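Side-chain contacts in arginase 1, mitochondrial (Arabidopsis thaliana, PDB 6VSU), which hydrolyses L-arginine to urea and L-ornithine with the help of two manganese ions per subunit, and also converts agmatine to putrescine: residues E[21-26]-E[119-124]; E[99-104]-E[112-117]; E[207-212]-E[221-226]. One frame throughout, in Å; residues are numbered along the deposited sequence.

Interaction 1 of 3, residues E[21-26]-E[119-124]; sequences TLIRER and SESVKL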
ATOM      1  N   THR E  21      17.986 -16.985 -32.871  1.00 25.73           N
ATOM      2  CA  THR E  21      19.423 -16.699 -33.098  1.00 26.94           C
ATOM      3  C   THR E  21      19.958 -15.962 -31.873  1.00 26.92           C
ATOM      4  O   THR E  21      21.010 -16.309 -31.406  1.00 28.38           O
ATOM      5  CB  THR E  21      19.637 -15.934 -34.405  1.00 27.74           C
ATOM      6  OG1 THR E  21      19.271 -16.860 -35.424  1.00 29.26           O
ATOM      7  CG2 THR E  21      21.061 -15.510 -34.606  1.00 28.88           C
ATOM      8  N   LEU E  22      19.212 -15.023 -31.324  1.00 27.50           N
ATOM      9  CA  LEU E  22      19.688 -14.197 -30.198  1.00 28.53           C
ATOM     10  C   LEU E  22      19.868 -15.079 -28.942  1.00 27.93           C
ATOM     11  O   LEU E  22      20.895 -14.886 -28.218  1.00 28.22           O
ATOM     12  CB  LEU E  22      18.668 -13.086 -29.957  1.00 29.06           C
ATOM     13  CG  LEU E  22      18.969 -12.130 -28.804  1.00 30.26           C
ATOM     14  CD1 LEU E  22      20.405 -11.629 -28.846  1.00 30.79           C
ATOM     15  CD2 LEU E  22      18.061 -10.908 -28.874  1.00 32.48           C
ATOM     16  N   ILE E  23      18.911 -15.973 -28.658  1.00 26.27           N
ATOM     17  CA  ILE E  23      19.034 -16.932 -27.525  1.00 26.15           C
ATOM     18  C   ILE E  23      20.234 -17.833 -27.827  1.00 25.46           C
ATOM     19  O   ILE E  23      21.010 -18.120 -26.916  1.00 23.24           O
ATOM     20  CB  ILE E  23      17.753 -17.759 -27.354  1.00 27.81           C
ATOM     21  CG1 ILE E  23      16.518 -16.881 -27.122  1.00 30.15           C
ATOM     22  CG2 ILE E  23      17.909 -18.798 -26.259  1.00 28.09           C
ATOM     23  CD1 ILE E  23      16.569 -16.111 -25.836  1.00 32.24           C
ATOM     24  N   ARG E  24      20.372 -18.301 -29.064  1.00 26.09           N
ATOM     25  CA  ARG E  24      21.479 -19.246 -29.350  1.00 27.95           C
ATOM     26  C   ARG E  24      22.828 -18.585 -29.060  1.00 27.01           C
ATOM     27  O   ARG E  24      23.647 -19.219 -28.416  1.00 27.01           O
ATOM     28  CB  ARG E  24      21.415 -19.753 -30.792  1.00 31.09           C
ATOM     29  CG  ARG E  24      22.653 -20.523 -31.221  1.00 34.80           C
ATOM     30  CD  ARG E  24      22.545 -21.257 -32.541  1.00 41.65           C
ATOM     31  NE  ARG E  24      21.353 -20.939 -33.301  1.00 46.48           N
ATOM     32  CZ  ARG E  24      21.249 -19.966 -34.190  1.00 47.82           C
ATOM     33  NH1 ARG E  24      22.285 -19.192 -34.454  1.00 46.79           N
ATOM     34  NH2 ARG E  24      20.101 -19.774 -34.803  1.00 49.18           N
ATOM     35  N   GLU E  25      22.998 -17.322 -29.438  1.00 26.83           N
ATOM     36  CA  GLU E  25      24.311 -16.650 -29.276  1.00 27.48           C
ATOM     37  C   GLU E  25      24.572 -16.394 -27.786  1.00 26.66           C
ATOM     38  O   GLU E  25      25.697 -16.475 -27.382  1.00 26.54           O
ATOM     39  CB  GLU E  25      24.370 -15.364 -30.087  1.00 29.09           C
ATOM     40  CG  GLU E  25      24.168 -15.549 -31.566  1.00 30.54           C
ATOM     41  CD  GLU E  25      25.315 -16.221 -32.319  1.00 33.29           C
ATOM     42  OE1 GLU E  25      26.371 -16.595 -31.732  1.00 32.44           O
ATOM     43  OE2 GLU E  25      25.108 -16.408 -33.500  1.00 37.27           O
ATOM     44  N   ARG E  26      23.541 -16.014 -27.027  1.00 26.78           N
ATOM     45  CA  ARG E  26      23.708 -15.777 -25.568  1.00 27.06           C
ATOM     46  C   ARG E  26      24.076 -17.096 -24.874  1.00 26.04           C
ATOM     47  O   ARG E  26      25.013 -17.089 -24.072  1.00 26.50           O
ATOM     48  CB  ARG E  26      22.457 -15.118 -24.977  1.00 29.25           C
ATOM     49  CG  ARG E  26      22.112 -13.769 -25.593  1.00 31.42           C
ATOM     50  CD  ARG E  26      21.245 -12.875 -24.729  1.00 34.07           C
ATOM     51  NE  ARG E  26      19.946 -13.443 -24.411  1.00 34.23           N
ATOM     52  CZ  ARG E  26      18.780 -12.916 -24.751  1.00 35.29           C
ATOM     53  NH1 ARG E  26      18.727 -11.779 -25.415  1.00 36.81           N
ATOM     54  NH2 ARG E  26      17.661 -13.523 -24.416  1.00 36.77           N
ATOM     55  N   SER E 119       9.785 -24.054 -26.930  1.00 21.72           N
ATOM     56  CA  SER E 119      10.431 -25.391 -26.976  1.00 21.74           C
ATOM     57  C   SER E 119      11.824 -25.259 -27.599  1.00 22.19           C
ATOM     58  O   SER E 119      12.788 -25.751 -27.021  1.00 22.15           O
ATOM     59  CB  SER E 119       9.548 -26.410 -27.714  1.00 21.85           C
ATOM     60  OG  SER E 119       8.356 -26.696 -26.974  1.00 21.17           O
ATOM     61  N   GLU E 120      11.963 -24.567 -28.709  1.00 23.64           N
ATOM     62  CA  GLU E 120      13.263 -24.509 -29.411  1.00 25.35           C
ATOM     63  C   GLU E 120      14.242 -23.732 -28.556  1.00 23.98           C
ATOM     64  O   GLU E 120      15.409 -24.108 -28.530  1.00 23.81           O
ATOM     65  CB  GLU E 120      13.103 -23.898 -30.794  1.00 28.60           C
ATOM     66  CG  GLU E 120      12.292 -24.786 -31.703  1.00 31.82           C
ATOM     67  CD  GLU E 120      13.030 -26.082 -31.998  1.00 36.01           C
ATOM     68  OE1 GLU E 120      14.318 -26.035 -32.010  1.00 38.13           O
ATOM     69  OE2 GLU E 120      12.337 -27.166 -32.151  1.00 39.52           O
ATOM     70  N   SER E 121      13.758 -22.730 -27.818  1.00 23.12           N
ATOM     71  CA  SER E 121      14.616 -21.901 -26.933  1.00 22.69           C
ATOM     72  C   SER E 121      15.196 -22.791 -25.840  1.00 21.56           C
ATOM     73  O   SER E 121      16.413 -22.713 -25.583  1.00 21.84           O
ATOM     74  CB  SER E 121      13.866 -20.715 -26.361  1.00 22.14           C
ATOM     75  OG  SER E 121      13.613 -19.800 -27.414  1.00 22.84           O
ATOM     76  N   VAL E 122      14.359 -23.601 -25.217  1.00 20.79           N
ATOM     77  CA  VAL E 122      14.843 -24.574 -24.204  1.00 20.75           C
ATOM     78  C   VAL E 122      15.898 -25.509 -24.830  1.00 21.81           C
ATOM     79  O   VAL E 122      16.909 -25.752 -24.200  1.00 21.16           O
ATOM     80  CB  VAL E 122      13.676 -25.374 -23.607  1.00 19.86           C
ATOM     81  CG1 VAL E 122      14.230 -26.461 -22.674  1.00 19.84           C
ATOM     82  CG2 VAL E 122      12.733 -24.450 -22.859  1.00 19.19           C
ATOM     83  N   LYS E 123      15.702 -25.994 -26.051  1.00 23.01           N
ATOM     84  CA  LYS E 123      16.675 -26.958 -26.624  1.00 25.31           C
ATOM     85  C   LYS E 123      18.022 -26.253 -26.831  1.00 25.85           C
ATOM     86  O   LYS E 123      19.048 -26.895 -26.651  1.00 25.47           O
ATOM     87  CB  LYS E 123      16.119 -27.505 -27.933  1.00 27.15           C
ATOM     88  CG  LYS E 123      14.860 -28.321 -27.706  1.00 28.15           C
ATOM     89  CD  LYS E 123      14.577 -29.288 -28.836  1.00 30.18           C
ATOM     90  CE  LYS E 123      13.202 -29.879 -28.647  1.00 30.71           C
ATOM     91  NZ  LYS E 123      12.874 -30.897 -29.681  1.00 32.82           N
ATOM     92  N   LEU E 124      17.998 -24.969 -27.177  1.00 25.06           N
ATOM     93  CA  LEU E 124      19.219 -24.180 -27.483  1.00 25.89           C
ATOM     94  C   LEU E 124      20.075 -24.104 -26.206  1.00 24.06           C
ATOM     95  O   LEU E 124      21.277 -24.193 -26.263  1.00 23.87           O
ATOM     96  CB  LEU E 124      18.751 -22.785 -27.894  1.00 27.06           C
ATOM     97  CG  LEU E 124      18.873 -22.292 -29.339  1.00 29.99           C
ATOM     98  CD1 LEU E 124      18.973 -23.366 -30.387  1.00 31.64           C
ATOM     99  CD2 LEU E 124      17.736 -21.320 -29.662  1.00 30.59           C
TER
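Leu124 packs its carbons on the base of Arg24: CG of Leu124 lies 3.9 Å from CB of Arg24, and CD2 of the same leucine comes within 4.1 Å of the Arg24 backbone N. The leucine thus leans on the root of the arginine, while its CD1 sits at the edge of the guanidinium, near that group's plane. A second apolar touch joins CD2 of Leu124 to CG2 of Ile23 at 4.2 Å, so one branched side chain serves two successive residues of the N-terminal helix.

Ile23 also faces Ser121, its CG1 4.1 Å from OG. This is a van der Waals contact; the buried hydroxyl is satisfied within its own helix by the carbonyl oxygen of Val117, and a small residue suits a helix face that also packs on Leu47 of strand 43-48.

Each helix keeps these polar bonds to itself. The Arg24 chain, bent at chi3 (10°), brings NH2 back to a weak hydrogen bond with OG1 of Thr21, 3.1 Å long.

The segments of helices 7-37 and 111-126 run nearly parallel, 18° apart, with axes 9.4 Å from each other. With no hydrogen bond between them, their association here rests on shape and the hydrophobic effect, the charged end of Arg24 staying on the exposed side.

Interaction 2 of 3, residues E[99-104]-E[112-117]; sequences VPVQEI and DRLMNV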
ATOM      1  N   VAL E  99      13.100 -14.964 -23.663  1.00 21.59           N
ATOM      2  CA  VAL E  99      12.458 -15.148 -24.988  1.00 22.46           C
ATOM      3  C   VAL E  99      11.669 -13.875 -25.229  1.00 22.72           C
ATOM      4  O   VAL E  99      10.955 -13.408 -24.353  1.00 22.75           O
ATOM      5  CB  VAL E  99      11.568 -16.403 -24.980  1.00 21.91           C
ATOM      6  CG1 VAL E  99      10.837 -16.615 -26.270  1.00 23.43           C
ATOM      7  CG2 VAL E  99      12.353 -17.630 -24.608  1.00 21.53           C
ATOM      8  N   PRO E 100      11.830 -13.237 -26.388  1.00 23.54           N
ATOM      9  CA  PRO E 100      11.061 -12.030 -26.692  1.00 24.68           C
ATOM     10  C   PRO E 100       9.610 -12.323 -27.117  1.00 24.71           C
ATOM     11  O   PRO E 100       9.231 -12.115 -28.231  1.00 25.76           O
ATOM     12  CB  PRO E 100      11.897 -11.379 -27.796  1.00 25.90           C
ATOM     13  CG  PRO E 100      12.614 -12.545 -28.474  1.00 25.61           C
ATOM     14  CD  PRO E 100      12.829 -13.587 -27.403  1.00 24.18           C
ATOM     15  N   VAL E 101       8.832 -12.780 -26.158  1.00 23.80           N
ATOM     16  CA  VAL E 101       7.434 -13.283 -26.337  1.00 24.37           C
ATOM     17  C   VAL E 101       6.553 -12.178 -26.880  1.00 24.81           C
ATOM     18  O   VAL E 101       5.763 -12.451 -27.814  1.00 24.73           O
ATOM     19  CB  VAL E 101       6.838 -13.803 -25.012  1.00 23.28           C
ATOM     20  CG1 VAL E 101       5.355 -14.087 -25.133  1.00 23.82           C
ATOM     21  CG2 VAL E 101       7.592 -15.031 -24.549  1.00 22.09           C
ATOM     22  N   GLN E 102       6.598 -11.005 -26.248  1.00 25.07           N
ATOM     23  CA  GLN E 102       5.585  -9.971 -26.551  1.00 25.91           C
ATOM     24  C   GLN E 102       5.743  -9.552 -28.001  1.00 27.16           C
ATOM     25  O   GLN E 102       4.733  -9.238 -28.618  1.00 27.82           O
ATOM     26  CB  GLN E 102       5.594  -8.821 -25.543  1.00 26.47           C
ATOM     27  CG  GLN E 102       5.224  -9.254 -24.133  1.00 25.90           C
ATOM     28  CD  GLN E 102       3.951 -10.070 -24.144  1.00 25.92           C
ATOM     29  OE1 GLN E 102       2.967  -9.671 -24.763  1.00 27.50           O
ATOM     30  NE2 GLN E 102       3.961 -11.186 -23.434  1.00 24.33           N
ATOM     31  N   GLU E 103       6.994  -9.411 -28.445  1.00 27.37           N
ATOM     32  CA  GLU E 103       7.349  -8.986 -29.824  1.00 29.41           C
ATOM     33  C   GLU E 103       6.882 -10.042 -30.832  1.00 29.20           C
ATOM     34  O   GLU E 103       6.365  -9.652 -31.882  1.00 29.91           O
ATOM     35  CB  GLU E 103       8.846  -8.685 -29.897  1.00 30.93           C
ATOM     36  CG  GLU E 103       9.264  -7.457 -29.106  1.00 32.17           C
ATOM     37  CD  GLU E 103       9.581  -7.640 -27.629  1.00 32.44           C
ATOM     38  OE1 GLU E 103       9.463  -8.766 -27.118  1.00 31.27           O
ATOM     39  OE2 GLU E 103       9.946  -6.647 -26.992  1.00 32.16           O
ATOM     40  N   ILE E 104       7.063 -11.326 -30.512  1.00 28.05           N
ATOM     41  CA  ILE E 104       6.571 -12.425 -31.392  1.00 28.27           C
ATOM     42  C   ILE E 104       5.035 -12.378 -31.472  1.00 28.91           C
ATOM     43  O   ILE E 104       4.475 -12.364 -32.600  1.00 28.81           O
ATOM     44  CB  ILE E 104       7.090 -13.763 -30.903  1.00 27.55           C
ATOM     45  CG1 ILE E 104       8.619 -13.827 -31.027  1.00 27.19           C
ATOM     46  CG2 ILE E 104       6.385 -14.878 -31.669  1.00 28.20           C
ATOM     47  CD1 ILE E 104       9.190 -15.053 -30.369  1.00 26.43           C
ATOM     48  N   ASP E 112       0.427 -21.912 -31.393  1.00 28.76           N
ATOM     49  CA  ASP E 112       1.153 -23.178 -31.662  1.00 29.07           C
ATOM     50  C   ASP E 112       2.594 -22.793 -31.986  1.00 28.77           C
ATOM     51  O   ASP E 112       3.516 -23.367 -31.411  1.00 29.08           O
ATOM     52  CB  ASP E 112       0.570 -23.917 -32.854  1.00 30.97           C
ATOM     53  CG  ASP E 112      -0.787 -24.546 -32.650  1.00 31.88           C
ATOM     54  OD1 ASP E 112      -1.093 -25.060 -31.575  1.00 30.47           O
ATOM     55  OD2 ASP E 112      -1.496 -24.585 -33.630  1.00 35.28           O
ATOM     56  N   ARG E 113       2.757 -21.837 -32.889  1.00 29.34           N
ATOM     57  CA  ARG E 113       4.084 -21.338 -33.305  1.00 29.77           C
ATOM     58  C   ARG E 113       4.794 -20.698 -32.116  1.00 27.27           C
ATOM     59  O   ARG E 113       5.987 -20.942 -31.969  1.00 26.03           O
ATOM     60  CB  ARG E 113       3.941 -20.387 -34.484  1.00 32.17           C
ATOM     61  CG  ARG E 113       3.869 -21.133 -35.801  1.00 34.99           C
ATOM     62  CD  ARG E 113       2.970 -20.452 -36.814  1.00 38.49           C
ATOM     63  NE  ARG E 113       3.462 -19.175 -37.322  1.00 40.07           N
ATOM     64  CZ  ARG E 113       4.621 -19.015 -37.918  1.00 42.81           C
ATOM     65  NH1 ARG E 113       4.997 -17.813 -38.351  1.00 43.45           N
ATOM     66  NH2 ARG E 113       5.419 -20.065 -38.064  1.00 44.93           N
ATOM     67  N   LEU E 114       4.084 -19.953 -31.281  1.00 26.26           N
ATOM     68  CA  LEU E 114       4.758 -19.327 -30.123  1.00 25.28           C
ATOM     69  C   LEU E 114       5.235 -20.420 -29.176  1.00 23.73           C
ATOM     70  O   LEU E 114       6.401 -20.337 -28.709  1.00 22.95           O
ATOM     71  CB  LEU E 114       3.817 -18.346 -29.437  1.00 25.89           C
ATOM     72  CG  LEU E 114       4.323 -17.766 -28.131  1.00 25.08           C
ATOM     73  CD1 LEU E 114       5.618 -17.023 -28.380  1.00 25.89           C
ATOM     74  CD2 LEU E 114       3.274 -16.861 -27.503  1.00 25.29           C
ATOM     75  N   MET E 115       4.425 -21.435 -28.892  1.00 23.48           N
ATOM     76  CA  MET E 115       4.881 -22.459 -27.929  1.00 22.61           C
ATOM     77  C   MET E 115       6.056 -23.238 -28.547  1.00 23.04           C
ATOM     78  O   MET E 115       6.957 -23.667 -27.791  1.00 22.23           O
ATOM     79  CB  MET E 115       3.737 -23.390 -27.519  1.00 23.21           C
ATOM     80  CG  MET E 115       2.609 -22.670 -26.766  1.00 23.33           C
ATOM     81  SD  MET E 115       3.150 -21.535 -25.449  1.00 22.99           S
ATOM     82  CE  MET E 115       2.072 -22.006 -24.096  1.00 22.75           C
ATOM     83  N   ASN E 116       6.055 -23.456 -29.847  1.00 24.42           N
ATOM     84  CA  ASN E 116       7.192 -24.115 -30.549  1.00 26.48           C
ATOM     85  C   ASN E 116       8.474 -23.276 -30.371  1.00 25.71           C
ATOM     86  O   ASN E 116       9.540 -23.837 -30.244  1.00 25.43           O
ATOM     87  CB  ASN E 116       6.897 -24.308 -32.036  1.00 28.85           C
ATOM     88  CG  ASN E 116       5.813 -25.336 -32.317  1.00 31.33           C
ATOM     89  OD1 ASN E 116       5.356 -26.081 -31.422  1.00 31.49           O
ATOM     90  ND2 ASN E 116       5.349 -25.335 -33.571  1.00 33.72           N
ATOM     91  N   VAL E 117       8.370 -21.956 -30.352  1.00 25.43           N
ATOM     92  CA  VAL E 117       9.549 -21.081 -30.111  1.00 25.11           C
ATOM     93  C   VAL E 117      10.055 -21.327 -28.704  1.00 22.73           C
ATOM     94  O   VAL E 117      11.264 -21.450 -28.494  1.00 22.70           O
ATOM     95  CB  VAL E 117       9.239 -19.593 -30.351  1.00 25.86           C
ATOM     96  CG1 VAL E 117      10.413 -18.742 -29.953  1.00 25.41           C
ATOM     97  CG2 VAL E 117       8.882 -19.364 -31.816  1.00 27.98           C
TER
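In the alpha/beta fold of arginase, a parallel sheet flanked by helices, the chain leaves edge strand 93-98, makes the short helix 101-106 and turns back into helix 111-126, which leads on to strand 131-136. Val99, Val101 and Ile104 on the first limb of this connection meet Leu114 and Val117 on the second in a wholly aliphatic, buried cluster. Before helix 101-106, Pro100 occupies the N-cap position and centres an inverse gamma turn, for which the fixed phi of a proline is well suited. The turn swings the chain from strand direction into the helix, so that Val99 and Val101, on either side of the proline, both reach helix 111-126, at Val117 and Leu114 respectively.

Ile104 links the two residues of the longer helix. Its two branches divide the work: with CG1 anti to the carbonyl carbon (chi1 -65°), CD1 extends to CG1 of Val117 at 3.9 Å, while CG2 meets CD1 of Leu114 at 4.0 Å. In both pairs the side chains cross obliquely. Leu114 forks between two partners, for its other methyl, CD2, lies 4.2 Å from CG1 of Val101. Beta-branched residues suit these places because their methyls start close to the backbone and present a broad, rather rigid surface; the longer leucine reaches Val101 and Ile104 with one methyl each.

Outside the pair, Ile16 of helix 7-37 packs on Val117, Ser19 on Ile104, and His53 touches Leu114 from a loop. At the strand end of the cluster, the last methyl pair is CG1 of Val99 against CG1 of Val117, 4.3 Å apart.

Interaction 3 of 3, residues E[207-212]-E[221-226]; sequences EGREQG and EMRTFS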
ATOM      1  N   GLU E 207     -13.834 -32.539 -12.562  1.00 35.74           N
ATOM      2  CA  GLU E 207     -13.039 -32.610 -13.819  1.00 35.17           C
ATOM      3  C   GLU E 207     -11.551 -32.812 -13.477  1.00 31.52           C
ATOM      4  O   GLU E 207     -10.926 -33.654 -14.067  1.00 31.26           O
ATOM      5  CB  GLU E 207     -13.254 -31.426 -14.783  1.00 37.05           C
ATOM      6  CG  GLU E 207     -12.489 -31.620 -16.110  1.00 39.04           C
ATOM      7  CD  GLU E 207     -12.520 -30.617 -17.274  1.00 40.56           C
ATOM      8  OE1 GLU E 207     -13.397 -29.722 -17.274  1.00 41.53           O
ATOM      9  OE2 GLU E 207     -11.666 -30.775 -18.228  1.00 38.89           O
ATOM     10  N   GLY E 208     -10.994 -32.107 -12.520  1.00 29.15           N
ATOM     11  CA  GLY E 208      -9.587 -32.290 -12.154  1.00 27.76           C
ATOM     12  C   GLY E 208      -9.296 -33.701 -11.631  1.00 27.82           C
ATOM     13  O   GLY E 208      -8.164 -34.206 -11.923  1.00 26.74           O
ATOM     14  N   ARG E 209     -10.170 -34.232 -10.765  1.00 27.84           N
ATOM     15  CA  ARG E 209     -10.002 -35.589 -10.171  1.00 29.04           C
ATOM     16  C   ARG E 209     -10.113 -36.667 -11.259  1.00 29.98           C
ATOM     17  O   ARG E 209      -9.246 -37.538 -11.303  1.00 29.68           O
ATOM     18  CB  ARG E 209     -11.016 -35.806  -9.043  1.00 30.73           C
ATOM     19  CG  ARG E 209     -10.874 -34.844  -7.872  1.00 30.81           C
ATOM     20  CD  ARG E 209     -12.034 -34.924  -6.897  1.00 33.71           C
ATOM     21  NE  ARG E 209     -11.967 -33.942  -5.825  1.00 34.00           N
ATOM     22  CZ  ARG E 209     -11.058 -33.966  -4.867  1.00 34.16           C
ATOM     23  NH1 ARG E 209     -10.142 -34.913  -4.863  1.00 34.78           N
ATOM     24  NH2 ARG E 209     -11.052 -33.044  -3.927  1.00 34.04           N
ATOM     25  N   GLU E 210     -11.124 -36.559 -12.124  1.00 30.47           N
ATOM     26  CA  GLU E 210     -11.340 -37.467 -13.280  1.00 32.20           C
ATOM     27  C   GLU E 210     -10.153 -37.457 -14.255  1.00 29.38           C
ATOM     28  O   GLU E 210      -9.661 -38.541 -14.612  1.00 28.68           O
ATOM     29  CB  GLU E 210     -12.610 -37.106 -14.021  1.00 35.57           C
ATOM     30  CG  GLU E 210     -13.774 -37.703 -13.312  1.00 40.28           C
ATOM     31  CD  GLU E 210     -13.636 -39.230 -13.274  1.00 44.51           C
ATOM     32  OE1 GLU E 210     -13.167 -39.834 -14.331  1.00 47.52           O
ATOM     33  OE2 GLU E 210     -13.933 -39.807 -12.187  1.00 46.16           O
ATOM     34  N   GLN E 211      -9.666 -36.277 -14.590  1.00 26.70           N
ATOM     35  CA  GLN E 211      -8.454 -36.136 -15.439  1.00 25.45           C
ATOM     36  C   GLN E 211      -7.247 -36.792 -14.731  1.00 24.20           C
ATOM     37  O   GLN E 211      -6.457 -37.461 -15.423  1.00 23.83           O
ATOM     38  CB  GLN E 211      -8.194 -34.661 -15.828  1.00 23.94           C
ATOM     39  CG  GLN E 211      -9.192 -34.137 -16.847  1.00 24.79           C
ATOM     40  CD  GLN E 211      -8.841 -34.474 -18.282  1.00 25.46           C
ATOM     41  OE1 GLN E 211      -9.277 -35.508 -18.772  1.00 26.68           O
ATOM     42  NE2 GLN E 211      -8.008 -33.648 -18.943  1.00 24.58           N
ATOM     43  N   GLY E 212      -7.079 -36.627 -13.420  1.00 23.41           N
ATOM     44  CA  GLY E 212      -5.989 -37.326 -12.693  1.00 23.71           C
ATOM     45  C   GLY E 212      -6.087 -38.867 -12.832  1.00 25.51           C
ATOM     46  O   GLY E 212      -5.084 -39.496 -13.189  1.00 24.75           O
ATOM     47  N   GLU E 221      -3.357 -33.605  -1.873  1.00 23.35           N
ATOM     48  CA  GLU E 221      -4.174 -32.456  -1.423  1.00 23.89           C
ATOM     49  C   GLU E 221      -3.776 -32.013  -0.009  1.00 23.01           C
ATOM     50  O   GLU E 221      -3.411 -32.848   0.795  1.00 22.43           O
ATOM     51  CB  GLU E 221      -5.635 -32.853  -1.479  1.00 26.05           C
ATOM     52  CG  GLU E 221      -6.095 -33.173  -2.889  1.00 26.71           C
ATOM     53  CD  GLU E 221      -7.568 -33.520  -2.955  1.00 29.76           C
ATOM     54  OE1 GLU E 221      -8.413 -32.726  -2.520  1.00 32.47           O
ATOM     55  OE2 GLU E 221      -7.881 -34.612  -3.396  1.00 32.62           O
ATOM     56  N   MET E 222      -3.804 -30.704   0.241  1.00 22.25           N
ATOM     57  CA  MET E 222      -3.395 -30.130   1.542  1.00 22.49           C
ATOM     58  C   MET E 222      -4.275 -30.665   2.683  1.00 23.02           C
ATOM     59  O   MET E 222      -3.778 -30.746   3.789  1.00 22.82           O
ATOM     60  CB  MET E 222      -3.416 -28.596   1.515  1.00 22.07           C
ATOM     61  CG  MET E 222      -2.334 -28.023   0.679  1.00 21.50           C
ATOM     62  SD  MET E 222      -0.681 -28.400   1.250  1.00 22.59           S
ATOM     63  CE  MET E 222      -0.787 -27.882   2.962  1.00 23.78           C
ATOM     64  N   ARG E 223      -5.516 -31.046   2.429  1.00 23.87           N
ATOM     65  CA  ARG E 223      -6.343 -31.675   3.469  1.00 26.04           C
ATOM     66  C   ARG E 223      -5.731 -32.971   4.028  1.00 26.40           C
ATOM     67  O   ARG E 223      -6.271 -33.412   5.020  1.00 26.40           O
ATOM     68  CB  ARG E 223      -7.757 -31.914   2.942  1.00 28.65           C
ATOM     69  CG  ARG E 223      -7.871 -32.799   1.719  1.00 30.61           C
ATOM     70  CD  ARG E 223      -9.282 -32.736   1.146  1.00 33.88           C
ATOM     71  NE  ARG E 223      -9.352 -33.539  -0.064  1.00 36.53           N
ATOM     72  CZ  ARG E 223      -9.555 -34.874  -0.089  1.00 41.31           C
ATOM     73  NH1 ARG E 223      -9.709 -35.540   1.037  1.00 44.12           N
ATOM     74  NH2 ARG E 223      -9.535 -35.565  -1.231  1.00 43.05           N
ATOM     75  N   THR E 224      -4.739 -33.627   3.391  1.00 25.41           N
ATOM     76  CA  THR E 224      -4.096 -34.850   3.920  1.00 26.41           C
ATOM     77  C   THR E 224      -2.607 -34.580   4.133  1.00 26.01           C
ATOM     78  O   THR E 224      -1.841 -35.541   4.371  1.00 25.53           O
ATOM     79  CB  THR E 224      -4.347 -36.072   3.021  1.00 27.23           C
ATOM     80  OG1 THR E 224      -3.668 -35.914   1.751  1.00 26.33           O
ATOM     81  CG2 THR E 224      -5.837 -36.325   2.866  1.00 27.86           C
ATOM     82  N   PHE E 225      -2.205 -33.321   4.154  1.00 25.88           N
ATOM     83  CA  PHE E 225      -0.775 -32.966   4.310  1.00 26.79           C
ATOM     84  C   PHE E 225      -0.210 -33.391   5.680  1.00 28.43           C
ATOM     85  O   PHE E 225       0.906 -33.904   5.640  1.00 27.52           O
ATOM     86  CB  PHE E 225      -0.539 -31.491   4.010  1.00 26.86           C
ATOM     87  CG  PHE E 225       0.924 -31.118   3.990  1.00 26.58           C
ATOM     88  CD1 PHE E 225       1.767 -31.592   3.024  1.00 26.60           C
ATOM     89  CD2 PHE E 225       1.439 -30.311   4.978  1.00 27.89           C
ATOM     90  CE1 PHE E 225       3.103 -31.225   2.998  1.00 28.20           C
ATOM     91  CE2 PHE E 225       2.773 -29.950   4.972  1.00 29.15           C
ATOM     92  CZ  PHE E 225       3.619 -30.437   3.998  1.00 28.50           C
ATOM     93  N   SER E 226      -0.946 -33.296   6.799  1.00 31.45           N
ATOM     94  CA  SER E 226      -0.527 -33.857   8.116  1.00 35.25           C
ATOM     95  C   SER E 226      -0.006 -35.287   7.930  1.00 35.41           C
ATOM     96  O   SER E 226       1.072 -35.561   8.428  1.00 34.87           O
ATOM     97  CB  SER E 226      -1.638 -33.866   9.130  1.00 39.57           C
ATOM     98  OG  SER E 226      -2.071 -32.546   9.412  1.00 44.84           O
TER
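Arg209 and Glu221 approach at about a right angle, their guanidinium and carboxylate planes turned 45° apart, and lock in an end-on salt bridge. NH1 of Arg209 donates to OE2 of Glu221 at 2.7 Å and NH2 to OE1 at 3.0 Å, both on the syn side of the carboxylate though tilted out of its plane. The Arg209 chain, extended from CG to NE, carries the charge from helix 206-215 across to the end of strand 218-221.

Arg223 takes the same carboxylate from its opposite face, side-on. Its NE lies 2.8 Å from OE1 and its NH2 2.9 Å from OE2, both above the carboxylate plane. With CG between the backbone N and the carbonyl carbon (chi1 59°), the arginine folds back from the 3-10 turn over its near neighbour in sequence.

Each oxygen of Glu221 therefore accepts two bonds, and four together fix its rotation. A glutamine here, having no charge, would probably leave the two guanidinium groups, 3.7 Å apart at Arg209 NH1 and Arg223 NH2, without their common counter-ion. Glu82 of a neighbouring subunit also packs against Arg209 and Glu221. The salt-bridge network thus joins helix 206-215 to the end of strand 218-221 through one carboxylate, whose single charge is probably shared between two arginines.

In the fold
Interactions 1 and 2 share helix 111-126 and touch each other, Ser121 OG lying 3.8 Å from Val99 CG2, on the same side of the chain's centre and both beside one neighbouring subunit. The helix uses successive turns: residues 112-117 pack on the connection after strand 93-98, residues 119-124 on the long helix 7-37. Interaction 2 is fully buried and interaction 1 partly so, and neither has a hydrogen bond across it. Interaction 3 lies on the opposite side of the centre from interaction 1, about 36 Å between centres, at the surface near the other sheet edge. There, charge replaces methyl groups, and a different neighbouring subunit lies alongside.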